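Local coordinates for protein AvrL567-A (Melampsora lini, PDB 2OPC) that is an avirulence protein of the flax rust fungus, probably recognised inside plant cells by matching flax resistance proteins, and binds cobalt in this crystal, at residues 58-64 / 120-126; 28-34 / 45-50. One frame throughout, in Å; residues are numbered along the deposited sequence.

Interaction 1: residues 58-64 / 120-126; sequences HFCVHIA and KIKLVPK. With CO (cobalt (II) ion), chain B.
Two different first torsions bring C60 and H62 to one cobalt ion, beside V124 of the adjoining strand. In C60 the sulfur stands anti to the backbone N (chi1 -169°), whereas the imidazole of H62 is swung beside its own backbone N (chi1 -76°); the two groups therefore converge although they start two residues apart on the same face of strand 58-63. C60 SG binds the metal at 2.3 Å and H62 NE2 at 2.0 Å, with the sulfur lying at the edge of the imidazole, in its plane. V124 packs against both ligands: its CG2 lies over one face of the H62 ring, 3.7 Å from the centroid, a CH-pi contact, and the same methyl touches C60 CB. The extended chain of K122 runs past H62, K122 CG meeting H62 CB at 3.9 Å, before its amine hydrogen-bonds the carbonyl of E13.

The backbone beneath is a regular antiparallel pairing. C60 with V124 and H62 with K122 are hydrogen-bonded pairs, C60 N reaching V124 O at 2.8 Å, and A64 N to K120 O and K126 N to H58 O extend the bonding at the two ends. A water bridges A64 O and K120 N, which do not bond directly. On the face that packs against the other sheet, L123 CD2 touches V61 CG2 at 3.9 Å and I63 CG1 meets I121 CG2 at 4.0 Å, with F59 CB flanking L123.

A cysteine sulfur, probably as thiolate, and an imidazole nitrogen suit a borderline ion such as cobalt(II), and one further atom from outside the two segments joins them. With cobalt used for crystallisation and phasing, the site is consistent with an opportunistic metal position on a beta-sheet surface, and it need not reflect a biological cofactor.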
loop_
_atom_site.group_PDB
_atom_site.type_symbol
_atom_site.label_atom_id
_atom_site.label_comp_id
_atom_site.label_asym_id
_atom_site.label_seq_id
_atom_site.Cartn_x
_atom_site.Cartn_y
_atom_site.Cartn_z
ATOM N N HIS A 58 -3.283 14.799 -1.539
ATOM C CA HIS A 58 -3.605 13.659 -0.693
ATOM C C HIS A 58 -4.203 12.564 -1.531
ATOM O O HIS A 58 -4.956 12.824 -2.469
ATOM C CB HIS A 58 -4.622 14.040 0.396
ATOM C CG HIS A 58 -4.053 14.926 1.464
ATOM N ND1 HIS A 58 -3.925 16.292 1.327
ATOM C CD2 HIS A 58 -3.575 14.620 2.692
ATOM C CE1 HIS A 58 -3.374 16.792 2.423
ATOM N NE2 HIS A 58 -3.162 15.797 3.270
ATOM N N PHE A 59 -3.857 11.343 -1.163
ATOM C CA PHE A 59 -4.338 10.131 -1.843
ATOM C C PHE A 59 -4.797 9.128 -0.813
ATOM O O PHE A 59 -4.176 8.976 0.247
ATOM C CB PHE A 59 -3.201 9.519 -2.682
ATOM C CG PHE A 59 -2.770 10.419 -3.788
ATOM C CD1 PHE A 59 -3.376 10.334 -5.052
ATOM C CD2 PHE A 59 -1.865 11.457 -3.534
ATOM C CE1 PHE A 59 -3.048 11.233 -6.070
ATOM C CE2 PHE A 59 -1.539 12.365 -4.554
ATOM C CZ PHE A 59 -2.145 12.232 -5.806
ATOM N N CYS A 60 -5.840 8.393 -1.160
ATOM C CA CYS A 60 -6.271 7.302 -0.308
ATOM C C CYS A 60 -5.590 6.013 -0.784
ATOM O O CYS A 60 -5.532 5.760 -2.004
ATOM C CB CYS A 60 -7.791 7.224 -0.495
ATOM S SG CYS A 60 -8.659 6.144 0.687
ATOM N N VAL A 61 -5.104 5.204 0.178
ATOM C CA VAL A 61 -4.404 3.934 -0.161
ATOM C C VAL A 61 -5.432 2.825 -0.092
ATOM O O VAL A 61 -5.929 2.507 1.008
ATOM C CB VAL A 61 -3.246 3.662 0.796
ATOM C CG1 VAL A 61 -2.505 2.404 0.387
ATOM C CG2 VAL A 61 -2.306 4.844 0.815
ATOM N N HIS A 62 -5.782 2.289 -1.249
ATOM C CA HIS A 62 -6.754 1.204 -1.322
ATOM C C HIS A 62 -6.030 -0.124 -1.272
ATOM O O HIS A 62 -4.951 -0.297 -1.855
ATOM C CB HIS A 62 -7.604 1.352 -2.597
ATOM C CG HIS A 62 -8.647 2.427 -2.474
ATOM N ND1 HIS A 62 -9.749 2.537 -3.297
ATOM C CD2 HIS A 62 -8.779 3.387 -1.522
ATOM C CE1 HIS A 62 -10.479 3.567 -2.885
ATOM N NE2 HIS A 62 -9.919 4.085 -1.811
ATOM N N ILE A 63 -6.673 -1.059 -0.571
ATOM C CA ILE A 63 -6.144 -2.419 -0.420
ATOM C C ILE A 63 -7.282 -3.410 -0.686
ATOM O O ILE A 63 -8.409 -3.202 -0.233
ATOM C CB ILE A 63 -5.542 -2.628 0.998
ATOM C CG1 ILE A 63 -4.884 -4.009 1.125
ATOM C CG2 ILE A 63 -6.564 -2.402 2.100
ATOM C CD1 ILE A 63 -3.862 -4.076 2.238
ATOM N N ALA A 64 -6.966 -4.468 -1.434
ATOM C CA ALA A 64 -7.965 -5.508 -1.732
ATOM C C ALA A 64 -8.053 -6.495 -0.578
ATOM O O ALA A 64 -7.094 -6.681 0.181
ATOM C CB ALA A 64 -7.591 -6.233 -2.976
ATOM N N LYS A 120 -2.469 -6.461 -2.421
ATOM C CA LYS A 120 -2.792 -5.600 -3.598
ATOM C C LYS A 120 -3.126 -4.213 -3.107
ATOM O O LYS A 120 -4.118 -4.043 -2.394
ATOM C CB LYS A 120 -4.003 -6.156 -4.342
ATOM C CG LYS A 120 -3.801 -7.520 -4.996
ATOM C CD LYS A 120 -5.127 -7.946 -5.731
ATOM C CE LYS A 120 -5.059 -9.332 -6.249
ATOM N NZ LYS A 120 -6.282 -9.572 -7.048
ATOM N N ILE A 121 -2.323 -3.230 -3.545
ATOM C CA ILE A 121 -2.513 -1.824 -3.091
ATOM C C ILE A 121 -2.465 -0.884 -4.280
ATOM O O ILE A 121 -1.886 -1.173 -5.325
ATOM C CB ILE A 121 -1.486 -1.396 -2.008
ATOM C CG1 ILE A 121 -0.055 -1.693 -2.481
ATOM C CG2 ILE A 121 -1.837 -2.104 -0.695
ATOM C CD1 ILE A 121 1.061 -1.223 -1.473
ATOM N N LYS A 122 -3.142 0.261 -4.112
ATOM C CA LYS A 122 -3.098 1.303 -5.145
ATOM C C LYS A 122 -3.512 2.632 -4.503
ATOM O O LYS A 122 -4.048 2.670 -3.399
ATOM C CB LYS A 122 -4.054 0.962 -6.300
ATOM C CG LYS A 122 -5.528 0.951 -5.881
ATOM C CD LYS A 122 -6.419 0.510 -7.066
ATOM C CE LYS A 122 -7.857 0.448 -6.636
ATOM N NZ LYS A 122 -8.712 0.222 -7.844
ATOM N N LEU A 123 -3.264 3.707 -5.237
ATOM C CA LEU A 123 -3.727 5.027 -4.811
ATOM C C LEU A 123 -4.906 5.468 -5.625
ATOM O O LEU A 123 -4.971 5.228 -6.827
ATOM C CB LEU A 123 -2.642 6.082 -5.098
ATOM C CG LEU A 123 -1.310 5.871 -4.390
ATOM C CD1 LEU A 123 -0.325 6.990 -4.800
ATOM C CD2 LEU A 123 -1.522 5.801 -2.848
ATOM N N VAL A 124 -5.782 6.189 -4.941
ATOM C CA VAL A 124 -6.813 6.977 -5.638
ATOM C C VAL A 124 -6.768 8.385 -5.031
ATOM O O VAL A 124 -6.395 8.568 -3.884
ATOM C CB VAL A 124 -8.271 6.401 -5.537
ATOM C CG1 VAL A 124 -8.341 4.977 -6.099
ATOM C CG2 VAL A 124 -8.836 6.427 -4.127
ATOM N N PRO A 125 -7.154 9.412 -5.787
ATOM C CA PRO A 125 -7.190 10.743 -5.179
ATOM C C PRO A 125 -8.113 10.807 -3.947
ATOM O O PRO A 125 -9.192 10.179 -3.904
ATOM C CB PRO A 125 -7.708 11.640 -6.322
ATOM C CG PRO A 125 -7.261 10.885 -7.562
ATOM C CD PRO A 125 -7.503 9.429 -7.214
ATOM N N LYS A 126 -7.677 11.565 -2.933
ATOM C CA LYS A 126 -8.532 11.720 -1.777
ATOM C C LYS A 126 -9.551 12.788 -2.111
ATOM O O LYS A 126 -9.262 13.963 -2.216
ATOM C CB LYS A 126 -7.689 12.016 -0.539
ATOM C CG LYS A 126 -8.468 12.242 0.765
ATOM C CD LYS A 126 -9.076 10.988 1.315
ATOM C CE LYS A 126 -9.811 11.355 2.632
ATOM N NZ LYS A 126 -10.745 10.276 3.069
HETATM CO CO CO B . -10.527 5.463 -0.488
HETATM O O HOH W 1 -4.423 -6.992 -0.426
#

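Interaction 2: residues 28-34 / 45-50; sequences LSGLVKV and LFKWIG
L31 and W48 lie side by side and point the same way, L31 CB resting 3.9 Å from W48 CZ3 near the far end of the indole. The carbonyl oxygen of L31 sits over one face of that same ring, 3.5 Å above its plane and offset toward the rim, while also accepting a nearly straight hydrogen bond from I49 N at 2.8 Å. V32 meets the two aromatic side chains in different ways. Its CG1, anti to the backbone N (chi1 176°), reaches the edge of F46, with CD1 3.6 Å away, whereas CG2 touches W48 CE3 at 3.8 Å, the two side chains crossing at about a right angle. V34 runs alongside F46 and sets CG2 against CD1 at 3.8 Å; L28 CD1 approaches the edge of the same ring.

On the opposite face the aliphatic stems of K33 and K47 also run side by side, K33 CE touching K47 CB at 3.9 Å. K33 NZ and K47 NZ stay 5.0 Å apart, like charges not in contact. K33 also crosses the side chain of I49 at about a right angle, its CE touching I49 CG2.

K33 and K47 exchange both backbone hydrogen bonds of their antiparallel pair. At the start of strand 32-36, L31 and V32 form a classic beta bulge opposite L28, and a water links G30 O with I49 O.

The contact is the hairpin pair 32-36/44-48 of a three-stranded antiparallel sheet, with strand 32-36 in the middle, next to 25-28. The face carrying V32, V34, F46 and W48 packs on the other sheet: V32 and V34 touch L123 and I121 of strand 118-125, and V32 and F46 both meet V80 of strand 75-81.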
loop_
_atom_site.group_PDB
_atom_site.type_symbol
_atom_site.label_atom_id
_atom_site.label_comp_id
_atom_site.label_asym_id
_atom_site.label_seq_id
_atom_site.Cartn_x
_atom_site.Cartn_y
_atom_site.Cartn_z
ATOM N N LEU A 28 3.704 3.194 -6.479
ATOM C CA LEU A 28 2.300 3.343 -6.848
ATOM C C LEU A 28 2.101 4.587 -7.682
ATOM O O LEU A 28 2.427 5.704 -7.242
ATOM C CB LEU A 28 1.439 3.430 -5.591
ATOM C CG LEU A 28 1.643 2.354 -4.527
ATOM C CD1 LEU A 28 0.710 2.556 -3.359
ATOM C CD2 LEU A 28 1.434 0.941 -5.157
ATOM N N SER A 29 1.611 4.388 -8.917
ATOM C CA SER A 29 1.233 5.505 -9.815
ATOM C C SER A 29 2.385 6.462 -10.125
ATOM O O SER A 29 2.142 7.588 -10.531
ATOM C CB SER A 29 0.026 6.248 -9.254
ATOM O OG SER A 29 -1.097 5.384 -9.153
ATOM N N GLY A 30 3.622 6.025 -9.946
ATOM C CA GLY A 30 4.750 6.936 -10.104
ATOM C C GLY A 30 4.852 8.034 -9.060
ATOM O O GLY A 30 5.650 9.003 -9.203
ATOM N N LEU A 31 4.083 7.892 -7.987
ATOM C CA LEU A 31 3.977 8.970 -7.018
ATOM C C LEU A 31 4.550 8.634 -5.658
ATOM O O LEU A 31 5.068 9.532 -4.968
ATOM C CB LEU A 31 2.515 9.365 -6.793
ATOM C CG LEU A 31 1.773 9.891 -8.037
ATOM C CD1 LEU A 31 0.313 10.235 -7.709
ATOM C CD2 LEU A 31 2.452 11.110 -8.652
ATOM N N VAL A 32 4.365 7.388 -5.234
ATOM C CA VAL A 32 4.705 7.013 -3.879
ATOM C C VAL A 32 5.443 5.695 -3.901
ATOM O O VAL A 32 4.951 4.728 -4.498
ATOM C CB VAL A 32 3.395 6.882 -3.051
ATOM C CG1 VAL A 32 3.654 6.406 -1.630
ATOM C CG2 VAL A 32 2.664 8.217 -2.986
ATOM N N LYS A 33 6.618 5.658 -3.290
ATOM C CA LYS A 33 7.308 4.368 -3.114
ATOM C C LYS A 33 6.875 3.775 -1.801
ATOM O O LYS A 33 6.410 4.467 -0.856
ATOM C CB LYS A 33 8.831 4.428 -3.207
ATOM C CG LYS A 33 9.448 5.378 -2.327
ATOM C CD LYS A 33 10.991 5.393 -2.578
ATOM C CE LYS A 33 11.659 6.335 -1.633
ATOM N NZ LYS A 33 13.116 6.137 -1.577
ATOM N N VAL A 34 6.977 2.435 -1.763
ATOM C CA VAL A 34 6.467 1.626 -0.656
ATOM C C VAL A 34 7.519 0.633 -0.201
ATOM O O VAL A 34 8.164 0.012 -1.057
ATOM C CB VAL A 34 5.183 0.842 -1.069
ATOM C CG1 VAL A 34 4.474 0.244 0.154
ATOM C CG2 VAL A 34 4.222 1.734 -1.835
ATOM N N LEU A 45 5.117 1.167 4.561
ATOM C CA LEU A 45 5.518 2.560 4.768
ATOM C C LEU A 45 5.673 3.215 3.403
ATOM O O LEU A 45 5.986 2.531 2.435
ATOM C CB LEU A 45 6.853 2.688 5.531
ATOM C CG LEU A 45 6.838 2.036 6.928
ATOM C CD1 LEU A 45 8.187 2.188 7.575
ATOM C CD2 LEU A 45 5.761 2.596 7.882
ATOM N N PHE A 46 5.467 4.545 3.349
ATOM C CA PHE A 46 5.309 5.283 2.090
ATOM C C PHE A 46 6.218 6.490 2.083
ATOM O O PHE A 46 6.488 7.099 3.096
ATOM C CB PHE A 46 3.868 5.743 1.976
ATOM C CG PHE A 46 2.906 4.622 1.987
ATOM C CD1 PHE A 46 2.579 3.934 0.795
ATOM C CD2 PHE A 46 2.258 4.265 3.171
ATOM C CE1 PHE A 46 1.666 2.891 0.811
ATOM C CE2 PHE A 46 1.350 3.181 3.210
ATOM C CZ PHE A 46 1.025 2.510 2.014
ATOM N N LYS A 47 6.700 6.831 0.891
ATOM C CA LYS A 47 7.454 8.063 0.691
ATOM C C LYS A 47 7.153 8.677 -0.673
ATOM O O LYS A 47 7.224 8.001 -1.699
ATOM C CB LYS A 47 8.956 7.801 0.829
ATOM C CG LYS A 47 9.778 9.043 1.130
ATOM C CD LYS A 47 11.097 8.685 1.792
ATOM C CE LYS A 47 12.150 9.752 1.538
ATOM N NZ LYS A 47 13.445 9.424 2.198
ATOM N N TRP A 48 6.816 9.962 -0.674
ATOM C CA TRP A 48 6.457 10.665 -1.900
ATOM C C TRP A 48 7.681 10.909 -2.766
ATOM O O TRP A 48 8.671 11.477 -2.282
ATOM C CB TRP A 48 5.846 12.016 -1.525
ATOM C CG TRP A 48 5.420 12.823 -2.713
ATOM C CD1 TRP A 48 6.148 13.815 -3.335
ATOM C CD2 TRP A 48 4.172 12.726 -3.427
ATOM N NE1 TRP A 48 5.422 14.327 -4.373
ATOM C CE2 TRP A 48 4.215 13.676 -4.461
ATOM C CE3 TRP A 48 3.008 11.945 -3.279
ATOM C CZ2 TRP A 48 3.164 13.869 -5.338
ATOM C CZ3 TRP A 48 1.964 12.132 -4.140
ATOM C CH2 TRP A 48 2.037 13.085 -5.180
ATOM N N ILE A 49 7.570 10.508 -4.038
ATOM C CA ILE A 49 8.666 10.680 -5.052
ATOM C C ILE A 49 8.075 11.199 -6.352
ATOM O O ILE A 49 8.663 10.990 -7.439
ATOM C CB ILE A 49 9.430 9.403 -5.356
ATOM C CG1 ILE A 49 8.469 8.286 -5.726
ATOM C CG2 ILE A 49 10.322 9.080 -4.179
ATOM C CD1 ILE A 49 9.055 7.220 -6.597
ATOM N N GLY A 50 6.935 11.884 -6.224
ATOM C CA GLY A 50 6.132 12.361 -7.381
ATOM C C GLY A 50 6.326 13.801 -7.766
ATOM O O GLY A 50 5.458 14.397 -8.432
HETATM O O HOH W 2 8.606 8.963 -9.817
#

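Interaction 2 closes before interaction 1 opens along the chain, strand 44-48 being followed directly by strand 58-63. They belong to different antiparallel sheets: interaction 2 joins neighbouring strands of the three-stranded one, interaction 1 the two inner strands of the four-stranded one, with order 16-19, 118-125, 58-63, 75-81. Their centres are only 11 Å apart and their apolar sides touch, F59 CE2 meeting W48 CZ3 at 3.5 Å and L123 CD1 meeting V32 CG2 at 3.7 Å. The two pairings thus build opposing walls of one hydrophobic core in this helix-free beta fold, while the cobalt site lies on the side of interaction 1 turned away from that core.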